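Local coordinates for Pre-mRNA splicing helicase-like protein (PDB 4RVQ) that contributes a noncanonical PWI-like domain to the spliceosomal helicase Brr2, where it probably serves in protein or RNA binding during pre-mRNA splicing, at residues 29-34 against 76-81; 39-44 against 71-76. All coordinates share one frame; numbering follows the deposited sequence. Where two conformers were deposited one is given.

Both interactions are surface contacts in one half of the helical domain, their centres 8 Å apart, and both involve the connection between helices 63-73 and 79-87. Interaction 1 sets the loop between helices 23-29 and 35-50 against the start of helix 79-87; it is apolar and aromatic, with no direct polar bond between its segments. Interaction 2 sets helix 35-50 itself against the end of helix 63-73, where a lysine and two waters reach backbone carbonyls and a carboxylate. The two meet through Tyr-32, whose hydroxyl bonds to Asp-75, and through Leu-81, which packs on Phe-74; Tyr-76 belongs to both contacts.

Interaction 1: residues 29-34 against 76-81; sequences GRVYPD and YEHHEL
Val-31 and His-78 mark the closest backbone approach, their CA atoms 8.1 Å apart, and the contacts across the gap are made by side chains. In this all-helical PWI-like domain, the contact joins the loop between helices 23-29 and 35-50 to the turn that opens helix 79-87. Each segment leads into a helix: Asp-34 caps the start of helix 35-50 through OD2, which bonds to Ile-37 N, while His-78, with positive phi, occupies the N-cap position of helix 79-87.

The valine and the histidine approach from opposite directions. Because CG1 of Val-31 stands anti to its backbone N (chi1 173°), that methyl projects over one face of the His-78 imidazole, a CH-pi arrangement. The histidine was modelled in two conformers, and the closeness of this fit is doubtful. The same methyl also lies over one face of the Tyr-32 ring, nearer its rim than its centre, and so touches both rings. Those rings meet obliquely, with centroids 5.8 Å apart and planes inclined at 72°. Tyr-32 brings its OH to 3.8 Å from His-78 CD2, but its polar partner is the carboxylate of Asp-75. Lys-41, on helix 35-50, adds a cation-pi contact to the tyrosine ring.

An alanine in place of Val-31 would lack both gamma methyls, which would probably leave a gap beside both rings and give the imidazole more freedom to turn.

The second branch of the valine serves the helix beyond the turn. There Leu-81, which also packs on Phe-74, directs a methyl back toward the loop, and Val-31 CG2 lies 4.3 Å from Leu-81 CD2.

Interaction 2: residues 39-44 against 71-76; sequences HDKTTS and MELFDY
Lys-41 and Leu-73 carry this contact, which packs the middle of helix 35-50 of the PWI-like domain against the C-terminal end of helix 63-73. That end is a Schellman motif: Tyr-76 N bonds to Met-71 O and Asp-75 N to Glu-72 O, with Asp-75 as the C-prime residue at positive phi.

The direct polar link is a single hydrogen bond from Lys-41 NZ to Leu-73 O, 2.8 Å long. It lies in the carbonyl plane, with a C=O...N angle of 152°. The lysine chain runs extended as far as CE and then bends (chi4 -65°), which brings the ammonium group beside this carbonyl. A positive charge at a helix C-terminus is likely to be favoured by the carbonyl dipoles there.

Water carries the lysine's reach further. Water 1 accepts from NZ and lies 2.8 Å from Asp-75 OD2, the oxygen that also binds Tyr-32, joining the ammonium and a carboxylate whose charged atoms are too far apart for a salt bridge. Water 2, which NZ holds weakly, lies within bonding reach of Glu-72 O and Asp-75 OD1. The lysine thus engages the cap both directly and through solvent.

Apolar packing accompanies these bonds. The side chains of Lys-41 and Leu-73 run alongside one another, pointing opposite ways, and Leu-73 CD1 rests 4.1 Å from Lys-41 CG. The leucine's two methyls also reach the helix backbone and the next turn: CD1 lies 3.8 Å from Ser-44 CB, and CD2 is 3.5 Å from Lys-41 O.

Interaction 1: residues 29-34 against 76-81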
loop_
_atom_site.group_PDB
_atom_site.type_symbol
_atom_site.label_atom_id
_atom_site.label_comp_id
_atom_site.label_asym_id
_atom_site.label_seq_id
_atom_site.Cartn_x
_atom_site.Cartn_y
_atom_site.Cartn_z
ATOM N N GLY A 29 -2.975 3.381 11.523
ATOM C CA GLY A 29 -3.273 4.151 12.716
ATOM C C GLY A 29 -4.681 3.948 13.253
ATOM O O GLY A 29 -4.975 4.219 14.430
ATOM N N ARG A 30 -5.606 3.507 12.412
ATOM C CA ARG A 30 -6.939 3.199 12.902
ATOM C C ARG A 30 -6.938 2.021 13.842
ATOM O O ARG A 30 -7.809 1.931 14.695
ATOM C CB ARG A 30 -7.847 2.904 11.743
ATOM C CG ARG A 30 -8.102 4.142 10.953
ATOM C CD ARG A 30 -9.435 4.137 10.249
ATOM N NE ARG A 30 -9.482 5.253 9.314
ATOM C CZ ARG A 30 -9.054 5.185 8.053
ATOM N NH1 ARG A 30 -8.565 4.040 7.574
ATOM N NH2 ARG A 30 -9.096 6.255 7.262
ATOM N N VAL A 31 -5.950 1.130 13.698
ATOM C CA VAL A 31 -5.778 -0.039 14.550
ATOM C C VAL A 31 -4.739 0.219 15.658
ATOM O O VAL A 31 -4.868 -0.326 16.752
ATOM C CB VAL A 31 -5.294 -1.277 13.716
ATOM C CG1 VAL A 31 -4.962 -2.427 14.636
ATOM C CG2 VAL A 31 -6.276 -1.673 12.666
ATOM N N TYR A 32 -3.715 1.011 15.362
ATOM C CA TYR A 32 -2.619 1.307 16.272
ATOM C C TYR A 32 -2.537 2.821 16.436
ATOM O O TYR A 32 -1.828 3.499 15.692
ATOM C CB TYR A 32 -1.299 0.770 15.702
ATOM C CG TYR A 32 -1.304 -0.739 15.574
ATOM C CD1 TYR A 32 -1.082 -1.544 16.678
ATOM C CD2 TYR A 32 -1.596 -1.352 14.372
ATOM C CE1 TYR A 32 -1.140 -2.933 16.576
ATOM C CE2 TYR A 32 -1.647 -2.729 14.260
ATOM C CZ TYR A 32 -1.441 -3.507 15.354
ATOM O OH TYR A 32 -1.497 -4.875 15.247
ATOM N N PRO A 33 -3.276 3.380 17.391
ATOM C CA PRO A 33 -3.317 4.848 17.509
ATOM C C PRO A 33 -2.024 5.483 18.018
ATOM O O PRO A 33 -1.848 6.683 17.850
ATOM C CB PRO A 33 -4.454 5.063 18.518
ATOM C CG PRO A 33 -4.471 3.781 19.327
ATOM C CD PRO A 33 -4.203 2.711 18.320
ATOM N N ASP A 34 -1.126 4.712 18.599
ATOM C CA ASP A 34 0.119 5.287 19.088
ATOM C C ASP A 34 0.965 5.759 17.942
ATOM O O ASP A 34 1.172 5.036 16.970
ATOM C CB ASP A 34 0.902 4.265 19.911
ATOM C CG ASP A 34 2.183 4.838 20.430
ATOM O OD1 ASP A 34 2.120 5.740 21.317
ATOM O OD2 ASP A 34 3.241 4.441 19.924
ATOM N N TYR A 76 -1.771 -10.906 14.193
ATOM C CA TYR A 76 -2.643 -12.039 13.822
ATOM C C TYR A 76 -4.104 -11.643 13.888
ATOM O O TYR A 76 -4.988 -12.516 13.965
ATOM C CB TYR A 76 -2.311 -13.270 14.676
ATOM C CG TYR A 76 -0.845 -13.626 14.657
ATOM C CD1 TYR A 76 -0.236 -14.015 13.492
ATOM C CD2 TYR A 76 -0.052 -13.481 15.789
ATOM C CE1 TYR A 76 1.086 -14.290 13.433
ATOM C CE2 TYR A 76 1.285 -13.769 15.746
ATOM C CZ TYR A 76 1.860 -14.159 14.569
ATOM O OH TYR A 76 3.188 -14.480 14.505
ATOM N N GLU A 77 -4.356 -10.347 13.745
ATOM C CA GLU A 77 -5.690 -9.852 13.639
ATOM C C GLU A 77 -5.759 -8.887 12.446
ATOM O O GLU A 77 -4.815 -8.694 11.715
ATOM C CB GLU A 77 -6.125 -9.171 14.926
ATOM C CG GLU A 77 -6.295 -10.174 16.065
ATOM C CD GLU A 77 -6.382 -9.541 17.421
ATOM O OE1 GLU A 77 -6.280 -8.303 17.521
ATOM O OE2 GLU A 77 -6.551 -10.294 18.387
ATOM N N HIS A 78 -6.930 -8.324 12.227
ATOM C CA HIS A 78 -7.024 -7.316 11.182
ATOM C C HIS A 78 -6.722 -7.976 9.798
ATOM O O HIS A 78 -6.096 -7.329 8.957
ATOM C CB HIS A 78 -6.031 -6.127 11.460
ATOM C CG HIS A 78 -5.940 -5.724 12.909
ATOM N ND1 HIS A 78 -7.017 -5.228 13.607
ATOM C CD2 HIS A 78 -4.925 -5.810 13.809
ATOM C CE1 HIS A 78 -6.672 -5.003 14.862
ATOM N NE2 HIS A 78 -5.405 -5.345 15.012
ATOM N N HIS A 79 -7.134 -9.222 9.563
ATOM C CA HIS A 79 -6.799 -9.883 8.301
ATOM C C HIS A 79 -7.340 -9.144 7.073
ATOM O O HIS A 79 -6.723 -9.145 6.008
ATOM C CB HIS A 79 -7.243 -11.364 8.260
ATOM C CG HIS A 79 -6.575 -12.096 7.156
ATOM N ND1 HIS A 79 -5.329 -12.672 7.294
ATOM C CD2 HIS A 79 -6.913 -12.219 5.851
ATOM C CE1 HIS A 79 -4.961 -13.176 6.125
ATOM N NE2 HIS A 79 -5.910 -12.934 5.241
ATOM N N GLU A 80 -8.492 -8.522 7.204
ATOM C CA GLU A 80 -9.036 -7.770 6.070
ATOM C C GLU A 80 -8.085 -6.639 5.650
ATOM O O GLU A 80 -7.891 -6.379 4.456
ATOM C CB GLU A 80 -10.441 -7.241 6.361
ATOM C CG GLU A 80 -11.496 -8.342 6.453
ATOM C CD GLU A 80 -12.911 -7.808 6.417
ATOM O OE1 GLU A 80 -13.107 -6.577 6.437
ATOM O OE2 GLU A 80 -13.839 -8.638 6.360
ATOM N N LEU A 81 -7.478 -5.959 6.620
ATOM C CA LEU A 81 -6.522 -4.897 6.304
ATOM C C LEU A 81 -5.296 -5.522 5.664
ATOM O O LEU A 81 -4.780 -5.028 4.653
ATOM C CB LEU A 81 -6.195 -4.095 7.557
ATOM C CG LEU A 81 -5.111 -3.038 7.370
ATOM C CD1 LEU A 81 -5.457 -2.072 6.241
ATOM C CD2 LEU A 81 -4.959 -2.249 8.653
#

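Interaction 2: residues 39-44 against 71-76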
loop_
_atom_site.group_PDB
_atom_site.type_symbol
_atom_site.label_atom_id
_atom_site.label_comp_id
_atom_site.label_asym_id
_atom_site.label_seq_id
_atom_site.Cartn_x
_atom_site.Cartn_y
_atom_site.Cartn_z
ATOM N N HIS A 39 3.969 4.331 13.177
ATOM C CA HIS A 39 5.006 4.683 12.235
ATOM C C HIS A 39 5.956 3.487 12.007
ATOM O O HIS A 39 6.333 3.205 10.866
ATOM C CB HIS A 39 5.774 5.924 12.658
ATOM C CG HIS A 39 6.722 6.362 11.589
ATOM N ND1 HIS A 39 8.027 5.923 11.507
ATOM C CD2 HIS A 39 6.511 7.086 10.462
ATOM C CE1 HIS A 39 8.597 6.410 10.419
ATOM N NE2 HIS A 39 7.704 7.132 9.773
ATOM N N ASP A 40 6.350 2.799 13.090
ATOM C CA ASP A 40 7.145 1.591 12.924
ATOM C C ASP A 40 6.465 0.617 11.976
ATOM O O ASP A 40 7.113 0.040 11.097
ATOM C CB ASP A 40 7.297 0.862 14.256
ATOM C CG ASP A 40 8.354 1.436 15.189
ATOM O OD1 ASP A 40 9.104 2.356 14.805
ATOM O OD2 ASP A 40 8.394 0.939 16.334
ATOM N N LYS A 41 5.161 0.395 12.178
ATOM C CA LYS A 41 4.453 -0.584 11.386
ATOM C C LYS A 41 4.329 -0.139 9.926
ATOM O O LYS A 41 4.293 -0.978 9.030
ATOM C CB LYS A 41 3.110 -0.917 12.014
ATOM C CG LYS A 41 3.249 -1.657 13.362
ATOM C CD LYS A 41 2.004 -2.342 13.883
ATOM C CE LYS A 41 2.179 -3.028 15.201
ATOM N NZ LYS A 41 3.121 -4.191 15.165
ATOM N N THR A 42 4.257 1.166 9.674
ATOM C CA THR A 42 4.229 1.685 8.319
ATOM C C THR A 42 5.542 1.357 7.609
ATOM O O THR A 42 5.546 0.851 6.492
ATOM C CB THR A 42 3.955 3.193 8.319
ATOM O OG1 THR A 42 2.708 3.462 8.954
ATOM C CG2 THR A 42 3.926 3.779 6.944
ATOM N N THR A 43 6.652 1.670 8.256
ATOM C CA THR A 43 7.960 1.363 7.697
ATOM C C THR A 43 8.114 -0.127 7.397
ATOM O O THR A 43 8.548 -0.519 6.305
ATOM C CB THR A 43 9.069 1.835 8.670
ATOM O OG1 THR A 43 8.931 3.239 8.855
ATOM C CG2 THR A 43 10.440 1.531 8.124
ATOM N N SER A 44 7.724 -0.938 8.370
ATOM C CA SER A 44 7.832 -2.384 8.188
ATOM C C SER A 44 6.903 -2.900 7.088
ATOM O O SER A 44 7.299 -3.735 6.263
ATOM C CB SER A 44 7.524 -3.110 9.473
ATOM O OG SER A 44 8.481 -2.791 10.454
ATOM N N MET A 71 0.916 -10.626 8.450
ATOM C CA MET A 71 -0.033 -11.073 9.456
ATOM C C MET A 71 0.583 -10.924 10.856
ATOM O O MET A 71 -0.107 -10.542 11.798
ATOM C CB MET A 71 -0.462 -12.520 9.214
ATOM C CG MET A 71 -1.380 -12.644 7.987
ATOM S SD MET A 71 -2.042 -14.290 7.679
ATOM C CE MET A 71 -0.508 -15.230 7.406
ATOM N N GLU A 72 1.859 -11.281 11.013
ATOM C CA GLU A 72 2.534 -11.109 12.281
ATOM C C GLU A 72 2.643 -9.622 12.669
ATOM O O GLU A 72 2.461 -9.279 13.832
ATOM C CB GLU A 72 3.919 -11.718 12.219
ATOM C CG GLU A 72 4.670 -11.589 13.551
ATOM C CD GLU A 72 6.020 -12.275 13.571
ATOM O OE1 GLU A 72 6.934 -11.814 14.312
ATOM O OE2 GLU A 72 6.196 -13.282 12.858
ATOM N N LEU A 73 2.891 -8.757 11.687
ATOM C CA LEU A 73 3.019 -7.337 11.956
ATOM C C LEU A 73 1.736 -6.790 12.564
ATOM O O LEU A 73 1.764 -5.868 13.398
ATOM C CB LEU A 73 3.355 -6.601 10.663
ATOM C CG LEU A 73 3.639 -5.107 10.797
ATOM C CD1 LEU A 73 4.968 -4.887 11.598
ATOM C CD2 LEU A 73 3.750 -4.452 9.419
ATOM N N PHE A 74 0.606 -7.348 12.149
ATOM C CA PHE A 74 -0.717 -6.937 12.594
ATOM C C PHE A 74 -1.239 -7.858 13.719
ATOM O O PHE A 74 -2.449 -7.928 13.944
ATOM C CB PHE A 74 -1.676 -6.855 11.398
ATOM C CG PHE A 74 -1.456 -5.617 10.548
ATOM C CD1 PHE A 74 -0.539 -5.616 9.495
ATOM C CD2 PHE A 74 -2.152 -4.443 10.817
ATOM C CE1 PHE A 74 -0.332 -4.456 8.754
ATOM C CE2 PHE A 74 -1.957 -3.299 10.068
ATOM C CZ PHE A 74 -1.054 -3.305 9.047
ATOM N N ASP A 75 -0.328 -8.541 14.420
ATOM C CA ASP A 75 -0.715 -9.274 15.635
ATOM C C ASP A 75 -1.791 -10.340 15.396
ATOM O O ASP A 75 -2.580 -10.678 16.303
ATOM C CB ASP A 75 -1.147 -8.297 16.728
ATOM C CG ASP A 75 -0.026 -7.382 17.136
ATOM O OD1 ASP A 75 1.101 -7.884 17.353
ATOM O OD2 ASP A 75 -0.251 -6.160 17.258
ATOM N N TYR A 76 -1.771 -10.906 14.193
ATOM C CA TYR A 76 -2.643 -12.039 13.822
ATOM C C TYR A 76 -4.104 -11.643 13.888
ATOM O O TYR A 76 -4.988 -12.516 13.965
ATOM C CB TYR A 76 -2.311 -13.270 14.676
ATOM C CG TYR A 76 -0.845 -13.626 14.657
ATOM C CD1 TYR A 76 -0.236 -14.015 13.492
ATOM C CD2 TYR A 76 -0.052 -13.481 15.789
ATOM C CE1 TYR A 76 1.086 -14.290 13.433
ATOM C CE2 TYR A 76 1.285 -13.769 15.746
ATOM C CZ TYR A 76 1.860 -14.159 14.569
ATOM O OH TYR A 76 3.188 -14.480 14.505
HETATM O O HOH W 1 2.336 -5.110 17.750
HETATM O O HOH W 2 3.639 -7.125 15.805
#